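Local coordinates for protein serine acetyltransferase 1, putative (Entamoeba histolytica, PDB 7BW9) that probably catalyses acetyl transfer to serine in cysteine biosynthesis, as a left-handed beta-helical acetyltransferase of the hexapeptide repeat family that binds cysteine, at residues Lys27-Lys32 / Pro47-Arg52; Met133-Val138 / Arg152-Asn157; Gly245-Ile250 / Asp261-Val266. All coordinates share one frame; numbering follows the deposited sequence.

Interaction 1 of 3, residues Lys27-Lys32 / Pro47-Arg52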
# COMPACT_ATOMS: atom_id res chain seq x y z
N LYS A 27 26.27 14.17 -8.02
CA LYS A 27 25.32 15.09 -7.43
C LYS A 27 24.97 14.68 -6.01
O LYS A 27 25.26 13.57 -5.55
CB LYS A 27 24.06 15.16 -8.30
CG LYS A 27 24.36 14.92 -9.78
CD LYS A 27 23.36 15.62 -10.67
CE LYS A 27 22.32 14.65 -11.19
NZ LYS A 27 21.61 15.24 -12.36
N GLN A 28 24.35 15.61 -5.29
CA GLN A 28 23.98 15.43 -3.89
C GLN A 28 22.46 15.46 -3.80
O GLN A 28 21.84 16.53 -3.86
CB GLN A 28 24.62 16.53 -3.03
CG GLN A 28 24.18 16.54 -1.57
CD GLN A 28 24.77 15.38 -0.79
OE1 GLN A 28 25.88 15.47 -0.27
NE2 GLN A 28 24.01 14.29 -0.70
N PHE A 29 21.82 14.24 -3.68
CA PHE A 29 20.36 14.20 -3.61
C PHE A 29 19.90 14.33 -2.17
O PHE A 29 20.63 13.97 -1.24
CB PHE A 29 19.82 12.90 -4.19
CG PHE A 29 20.22 12.65 -5.61
CD1 PHE A 29 21.42 12.02 -5.90
CD2 PHE A 29 19.39 13.03 -6.65
CE1 PHE A 29 21.79 11.78 -7.22
CE2 PHE A 29 19.75 12.80 -7.97
CZ PHE A 29 20.96 12.17 -8.26
N PRO A 30 18.69 14.84 -1.94
CA PRO A 30 18.14 14.82 -0.58
C PRO A 30 18.06 13.40 -0.05
O PRO A 30 17.88 12.43 -0.79
CB PRO A 30 16.74 15.43 -0.76
CG PRO A 30 16.83 16.23 -2.03
CD PRO A 30 17.78 15.47 -2.91
N GLU A 31 18.21 13.29 1.27
CA GLU A 31 18.15 12.00 1.94
C GLU A 31 16.75 11.39 1.80
O GLU A 31 15.74 12.09 1.80
CB GLU A 31 18.50 12.18 3.41
CG GLU A 31 18.94 10.92 4.12
CD GLU A 31 18.72 11.00 5.63
OE1 GLU A 31 17.92 11.86 6.08
OE2 GLU A 31 19.36 10.21 6.36
N LYS A 32 16.70 10.06 1.66
CA LYS A 32 15.43 9.34 1.57
C LYS A 32 15.27 8.47 2.81
O LYS A 32 16.13 7.63 3.09
CB LYS A 32 15.37 8.50 0.30
CG LYS A 32 14.80 9.24 -0.89
CD LYS A 32 14.03 8.29 -1.80
CE LYS A 32 13.03 9.05 -2.67
NZ LYS A 32 12.09 9.90 -1.87
N PRO A 47 25.81 4.27 -3.19
CA PRO A 47 26.13 5.48 -2.42
C PRO A 47 25.90 6.77 -3.18
O PRO A 47 25.42 7.75 -2.60
CB PRO A 47 27.61 5.29 -2.05
CG PRO A 47 28.09 4.09 -2.86
CD PRO A 47 26.87 3.25 -3.08
N ASP A 48 26.19 6.80 -4.48
CA ASP A 48 26.08 8.06 -5.21
C ASP A 48 24.67 8.65 -5.16
O ASP A 48 24.52 9.87 -5.25
CB ASP A 48 26.52 7.89 -6.66
CG ASP A 48 28.03 7.77 -6.80
OD1 ASP A 48 28.73 7.62 -5.77
OD2 ASP A 48 28.51 7.82 -7.95
N PHE A 49 23.63 7.83 -4.97
CA PHE A 49 22.27 8.34 -5.01
C PHE A 49 21.64 8.51 -3.64
O PHE A 49 20.57 9.12 -3.53
CB PHE A 49 21.38 7.43 -5.88
CG PHE A 49 21.87 7.33 -7.30
CD1 PHE A 49 21.44 8.24 -8.25
CD2 PHE A 49 22.82 6.39 -7.66
CE1 PHE A 49 21.92 8.17 -9.55
CE2 PHE A 49 23.30 6.32 -8.95
CZ PHE A 49 22.85 7.21 -9.90
N PHE A 50 22.28 8.01 -2.58
CA PHE A 50 21.64 8.01 -1.27
C PHE A 50 22.47 8.58 -0.13
O PHE A 50 21.94 8.68 0.99
CB PHE A 50 21.22 6.58 -0.89
CG PHE A 50 20.15 5.99 -1.80
CD1 PHE A 50 18.82 6.33 -1.64
CD2 PHE A 50 20.50 5.09 -2.80
CE1 PHE A 50 17.84 5.78 -2.47
CE2 PHE A 50 19.52 4.53 -3.63
CZ PHE A 50 18.20 4.88 -3.46
N THR A 51 23.73 8.93 -0.33
CA THR A 51 24.57 9.37 0.78
C THR A 51 25.07 10.79 0.56
O THR A 51 25.21 11.26 -0.58
CB THR A 51 25.79 8.47 0.98
OG1 THR A 51 26.63 8.55 -0.17
CG2 THR A 51 25.36 7.04 1.22
N ARG A 52 25.39 11.44 1.68
CA ARG A 52 26.13 12.70 1.67
C ARG A 52 27.50 12.51 1.03
O ARG A 52 28.20 11.53 1.29
CB ARG A 52 26.30 13.21 3.09
CG ARG A 52 25.17 14.08 3.59
CD ARG A 52 25.36 14.36 5.06
NE ARG A 52 26.72 14.85 5.34
CZ ARG A 52 27.24 14.96 6.56
NH1 ARG A 52 26.52 14.62 7.62
NH2 ARG A 52 28.48 15.42 6.72
O HOH W 1 23.13 11.55 -3.19
O HOH W 2 19.03 8.24 1.59
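Q28 reaches across to the turn T51-R52 with its amide. CG stands anti to the backbone N (chi1 173°) and the chain bends at chi2, turning the amide group back toward the T51 carbonyl; NE2 lies 3.3 Å from T51 O. This hydrogen bond is far from straight, 141° at the hydrogen, and the donor sits above the carbonyl plane. On the other branch, OE1 lies 3.4 Å from R52 CA and accepts from the backbone N of R53.

F29 and F49, joining the loop after helix 2-17 to helix 47-50, lie side by side and point the same way. Their rings are nearly parallel but slid apart, so contact narrows to F29 CE1 on F49 CD1 at 3.7 Å. D48 O meets the F29 ring at its edge, 3.8 Å from CD1. A water accepts from F29 N and donates to D48 O at 3.0 Å. A78 of the second subunit packs on F29, and the ring of Y79 of that subunit meets it edge-to-face. The carbonyls of D48, F49 and T51 are thus met by water, R125 of helix 120-126 and the Q28 amide, satisfying the turn's polar backbone beside a phenylalanine pair with little ring overlap.

Interaction 2 of 3, residues Met133-Val138 / Arg152-Asn157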
# COMPACT_ATOMS: atom_id res chain seq x y z
N MET A 133 13.12 -5.52 -4.74
CA MET A 133 14.11 -6.53 -5.11
C MET A 133 15.42 -6.35 -4.36
O MET A 133 16.07 -7.35 -4.04
CB MET A 133 14.33 -6.51 -6.62
CG MET A 133 13.14 -7.11 -7.40
SD MET A 133 12.52 -8.67 -6.71
CE MET A 133 14.01 -9.68 -6.90
N MET A 134 15.83 -5.11 -4.06
CA MET A 134 16.92 -4.91 -3.10
C MET A 134 16.67 -5.70 -1.81
O MET A 134 17.54 -6.41 -1.32
CB MET A 134 17.08 -3.43 -2.78
CG MET A 134 17.39 -2.51 -3.95
SD MET A 134 17.67 -0.83 -3.33
CE MET A 134 18.19 0.03 -4.82
N ILE A 135 15.46 -5.58 -1.25
CA ILE A 135 15.15 -6.31 -0.03
C ILE A 135 15.03 -7.81 -0.30
O ILE A 135 15.54 -8.63 0.47
CB ILE A 135 13.86 -5.75 0.60
CG1 ILE A 135 14.01 -4.26 0.83
CG2 ILE A 135 13.54 -6.47 1.91
CD1 ILE A 135 15.12 -3.88 1.85
N GLN A 136 14.35 -8.20 -1.40
CA GLN A 136 14.05 -9.62 -1.61
C GLN A 136 15.32 -10.43 -1.82
O GLN A 136 15.45 -11.54 -1.30
CB GLN A 136 13.12 -9.81 -2.81
CG GLN A 136 12.31 -11.15 -2.76
CD GLN A 136 13.09 -12.34 -3.31
OE1 GLN A 136 14.00 -12.16 -4.11
NE2 GLN A 136 12.76 -13.54 -2.85
N ARG A 137 16.27 -9.90 -2.60
CA ARG A 137 17.50 -10.63 -2.84
C ARG A 137 18.33 -10.78 -1.57
O ARG A 137 19.01 -11.80 -1.39
CB ARG A 137 18.29 -9.94 -3.96
CG ARG A 137 17.47 -9.92 -5.27
CD ARG A 137 18.32 -9.79 -6.50
NE ARG A 137 17.56 -9.62 -7.74
CZ ARG A 137 17.02 -10.63 -8.43
NH1 ARG A 137 17.12 -11.88 -8.00
NH2 ARG A 137 16.38 -10.38 -9.57
N VAL A 138 18.25 -9.81 -0.65
CA VAL A 138 18.86 -9.99 0.66
C VAL A 138 18.10 -11.05 1.45
O VAL A 138 18.70 -12.01 1.95
CB VAL A 138 18.90 -8.66 1.43
CG1 VAL A 138 19.16 -8.92 2.90
CG2 VAL A 138 19.93 -7.73 0.82
N ARG A 152 10.96 -13.21 6.62
CA ARG A 152 9.56 -12.89 6.33
C ARG A 152 9.19 -11.53 6.89
O ARG A 152 8.55 -10.71 6.21
CB ARG A 152 8.63 -13.97 6.89
CG ARG A 152 7.15 -13.68 6.68
CD ARG A 152 6.75 -13.81 5.21
NE ARG A 152 5.39 -13.35 4.93
CZ ARG A 152 4.31 -14.13 4.99
NH1 ARG A 152 4.42 -15.40 5.34
NH2 ARG A 152 3.11 -13.63 4.73
N GLU A 153 9.55 -11.28 8.16
CA GLU A 153 9.38 -9.96 8.75
C GLU A 153 10.00 -8.88 7.87
O GLU A 153 9.39 -7.84 7.60
CB GLU A 153 10.01 -9.95 10.15
CG GLU A 153 9.70 -8.71 10.98
CD GLU A 153 10.53 -8.66 12.27
OE1 GLU A 153 10.10 -9.26 13.28
OE2 GLU A 153 11.62 -8.04 12.27
N LEU A 154 11.23 -9.13 7.40
CA LEU A 154 11.88 -8.19 6.49
C LEU A 154 11.04 -7.95 5.24
O LEU A 154 10.80 -6.80 4.85
CB LEU A 154 13.26 -8.72 6.13
CG LEU A 154 14.09 -7.89 5.17
CD1 LEU A 154 14.27 -6.48 5.74
CD2 LEU A 154 15.45 -8.60 4.98
N MET A 155 10.56 -9.02 4.60
CA MET A 155 9.72 -8.83 3.43
C MET A 155 8.42 -8.11 3.77
O MET A 155 7.91 -7.34 2.94
CB MET A 155 9.42 -10.17 2.75
CG MET A 155 10.62 -10.78 2.02
SD MET A 155 11.60 -9.59 1.10
CE MET A 155 10.49 -9.06 -0.20
N GLU A 156 7.85 -8.34 4.96
CA GLU A 156 6.61 -7.63 5.30
C GLU A 156 6.87 -6.14 5.52
O GLU A 156 6.00 -5.31 5.24
CB GLU A 156 5.94 -8.24 6.53
CG GLU A 156 5.28 -9.62 6.27
CD GLU A 156 4.27 -9.62 5.12
OE1 GLU A 156 3.60 -8.58 4.89
OE2 GLU A 156 4.11 -10.68 4.47
N ASN A 157 8.07 -5.78 6.00
CA ASN A 157 8.42 -4.36 6.11
C ASN A 157 8.35 -3.67 4.75
O ASN A 157 7.76 -2.59 4.62
CB ASN A 157 9.83 -4.19 6.70
CG ASN A 157 9.88 -4.43 8.19
OD1 ASN A 157 8.85 -4.44 8.87
ND2 ASN A 157 11.09 -4.62 8.72
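The CG2 methyl of I135 is the main bump of this contact. It enters the hollow between L154 and M155, 3.6 Å from L154 CG and 3.8 Å from M155 SD. L154 offers its branch point: with CG anti to the backbone N (chi1 179°), the fork of the leucine comes up against the methyl, and L154 CD1 is 3.9 Å from I135 CG2. The two side chains cross obliquely, whereas I135 and M155 slide past each other in opposite directions.

M155 makes the return move. The bend at chi2 sets SD 3.7 Å from Q136 CA, and the further bend at chi3 lays CE on the aliphatic part of Q136, with M155 CE 3.8 Å from Q136 CG and equally near CB. The polar end of Q136 is used elsewhere, NE2 donating to the carbonyls of H167 and T170.

The segments belong to helices 128-144 and 148-162, which form an antiparallel helical hairpin at the end of the helical region, directly before the first strand of the left-handed beta-helix. Locally their axes run at 176° and approach to 9.6 Å, with the side chains of I135, L154 and M155 interleaved between them. I166 of strand 165-166 packs on both Q136 and M155, so the beta-helix begins against one side of the hairpin; L38 and I41 of helix 36-45 touch I135 from the same chain.

One turn along from I135, V138 makes a looser contact, its CG1 4.3 Å from L154 CD2. Beyond the packed seam, R152 grips a single oxygen of E156 side-on with NE and NH2 in a salt bridge; R152 NE is 3.0 Å from E156 OE2, which lies in the guanidinium plane, while M122 of the third subunit packs on R152.

Interaction 3 of 3, residues Gly245-Ile250 / Asp261-Val266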
# COMPACT_ATOMS: atom_id res chain seq x y z
N GLY A 245 5.54 -21.36 -19.66
CA GLY A 245 6.74 -21.44 -20.47
C GLY A 245 7.36 -20.07 -20.72
O GLY A 245 6.80 -19.02 -20.40
N SER A 246 8.55 -20.11 -21.31
CA SER A 246 9.23 -18.89 -21.72
C SER A 246 8.51 -18.21 -22.87
O SER A 246 7.79 -18.84 -23.65
CB SER A 246 10.66 -19.22 -22.16
OG SER A 246 11.34 -19.93 -21.14
N ASN A 247 8.70 -16.89 -22.97
CA ASN A 247 8.17 -16.07 -24.06
C ASN A 247 6.64 -16.06 -24.09
O ASN A 247 6.02 -15.98 -25.15
CB ASN A 247 8.72 -16.52 -25.42
CG ASN A 247 10.22 -16.35 -25.54
OD1 ASN A 247 10.97 -17.33 -25.65
ND2 ASN A 247 10.68 -15.10 -25.52
N VAL A 248 6.00 -16.14 -22.92
CA VAL A 248 4.55 -16.10 -22.79
C VAL A 248 4.16 -14.69 -22.35
O VAL A 248 4.83 -14.10 -21.49
CB VAL A 248 4.05 -17.16 -21.80
CG1 VAL A 248 2.59 -16.88 -21.38
CG2 VAL A 248 4.19 -18.55 -22.41
N LYS A 249 3.15 -14.13 -23.00
CA LYS A 249 2.54 -12.85 -22.62
C LYS A 249 1.13 -13.13 -22.11
O LYS A 249 0.30 -13.70 -22.83
CB LYS A 249 2.50 -11.88 -23.79
CG LYS A 249 3.72 -11.91 -24.69
CD LYS A 249 4.80 -10.97 -24.20
CE LYS A 249 6.00 -10.91 -25.14
NZ LYS A 249 5.74 -10.11 -26.37
N ILE A 250 0.85 -12.73 -20.88
CA ILE A 250 -0.47 -12.94 -20.28
C ILE A 250 -1.19 -11.60 -20.19
O ILE A 250 -0.68 -10.64 -19.59
CB ILE A 250 -0.36 -13.63 -18.92
CG1 ILE A 250 0.24 -15.03 -19.12
CG2 ILE A 250 -1.72 -13.69 -18.23
CD1 ILE A 250 0.86 -15.62 -17.88
N ASP A 261 2.23 -23.64 -22.40
CA ASP A 261 3.42 -23.91 -23.18
C ASP A 261 4.10 -22.61 -23.59
O ASP A 261 3.51 -21.53 -23.53
CB ASP A 261 3.07 -24.72 -24.44
CG ASP A 261 2.32 -26.00 -24.12
OD1 ASP A 261 2.41 -26.48 -22.97
OD2 ASP A 261 1.65 -26.53 -25.04
N GLN A 262 5.34 -22.73 -24.04
CA GLN A 262 6.10 -21.56 -24.47
C GLN A 262 5.47 -20.90 -25.69
O GLN A 262 4.62 -21.47 -26.38
CB GLN A 262 7.54 -21.97 -24.80
CG GLN A 262 7.64 -22.93 -25.97
CD GLN A 262 9.04 -23.48 -26.13
OE1 GLN A 262 9.53 -24.21 -25.28
NE2 GLN A 262 9.70 -23.12 -27.23
N ASP A 263 5.87 -19.65 -25.93
CA ASP A 263 5.52 -18.88 -27.14
C ASP A 263 4.02 -18.65 -27.29
O ASP A 263 3.52 -18.49 -28.41
CB ASP A 263 6.09 -19.55 -28.40
CG ASP A 263 7.60 -19.70 -28.35
OD1 ASP A 263 8.29 -18.70 -28.02
OD2 ASP A 263 8.11 -20.81 -28.64
N GLN A 264 3.29 -18.59 -26.17
CA GLN A 264 1.85 -18.35 -26.18
C GLN A 264 1.52 -16.92 -25.77
O GLN A 264 2.13 -16.36 -24.85
CB GLN A 264 1.14 -19.30 -25.22
CG GLN A 264 1.28 -20.76 -25.54
CD GLN A 264 0.72 -21.07 -26.89
OE1 GLN A 264 -0.49 -21.14 -27.08
NE2 GLN A 264 1.60 -21.23 -27.87
N ILE A 265 0.53 -16.34 -26.44
CA ILE A 265 -0.17 -15.14 -25.97
C ILE A 265 -1.50 -15.57 -25.39
O ILE A 265 -2.27 -16.27 -26.07
CB ILE A 265 -0.39 -14.13 -27.11
CG1 ILE A 265 0.93 -13.76 -27.79
CG2 ILE A 265 -1.10 -12.90 -26.59
CD1 ILE A 265 0.76 -12.75 -28.91
N VAL A 266 -1.75 -15.23 -24.13
CA VAL A 266 -2.99 -15.64 -23.41
C VAL A 266 -3.81 -14.40 -23.07
O VAL A 266 -3.23 -13.43 -22.58
CB VAL A 266 -2.64 -16.45 -22.16
CG1 VAL A 266 -3.87 -17.01 -21.48
CG2 VAL A 266 -1.65 -17.56 -22.46
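V248 packs alongside the backbone of segment 261-266. Its CG1 is anti to the backbone N (chi1 165°), and the other methyl, CG2, comes within 3.3 Å of D261 O. Beside it, V248 CA makes a CH...O contact of 3.2 Å with Q264 O, the same oxygen that accepts from K249 N.

The tight part is the strand pairing. K249 pairs with I265 and I250 with V266 in parallel register, and K249 O takes the hydrogen of V266 N at 2.9 Å in an almost straight bond (175°). The side chains of I250 and V266 share a face, I250 CG1 standing 4.4 Å from V266 CB, and V248 CG1 reaches V266 CG2 at 4.4 Å. All three are buried, and I260 packs on both valines. K249 and I265 turn to the opposite face, where F209 of the second subunit packs on them.

Toward G245 and D261 the contact becomes more open and polar. D263 N still bonds S246 O at 3.1 Å, but the side chains beyond are mostly hydrophilic. Q262, exposed to solvent, extends beyond CG and uses NE2 to bond D263 OD2, approaching from above the carboxylate plane. N247 and D263 share a left-handed backbone conformation with positive phi, so the two segments turn alike before their strands.

Within the chain, strand 264-267 closes one sheet, and a strand of the third subunit pairs antiparallel with it to continue that sheet. Equivalent turns and short parallel strands, stacked one coil upon the next, are the mark of the left-handed beta-helix of hexapeptide acyltransferases.

The three contacts follow one another along the chain without interleaving. Interactions 1 and 2 belong to the helical region, with centres 22 Å apart and nearest atoms about 5 Å apart; helix 36-45 lies between the segments of interaction 1 and packs on both contacts. Interaction 3 sits well along the beta-helix, its centre 29 Å from that of interaction 2 and 40 Å from that of interaction 1, on the opposite side of the chain's centre from interaction 1. Subunit interfaces connect them further: K32 of interaction 1 makes a weak hydrogen bond to N157 of the second subunit, a residue of interaction 2, and interaction 3 touches both neighbours. The trimer is therefore joined through helical and beta-helical parts alike.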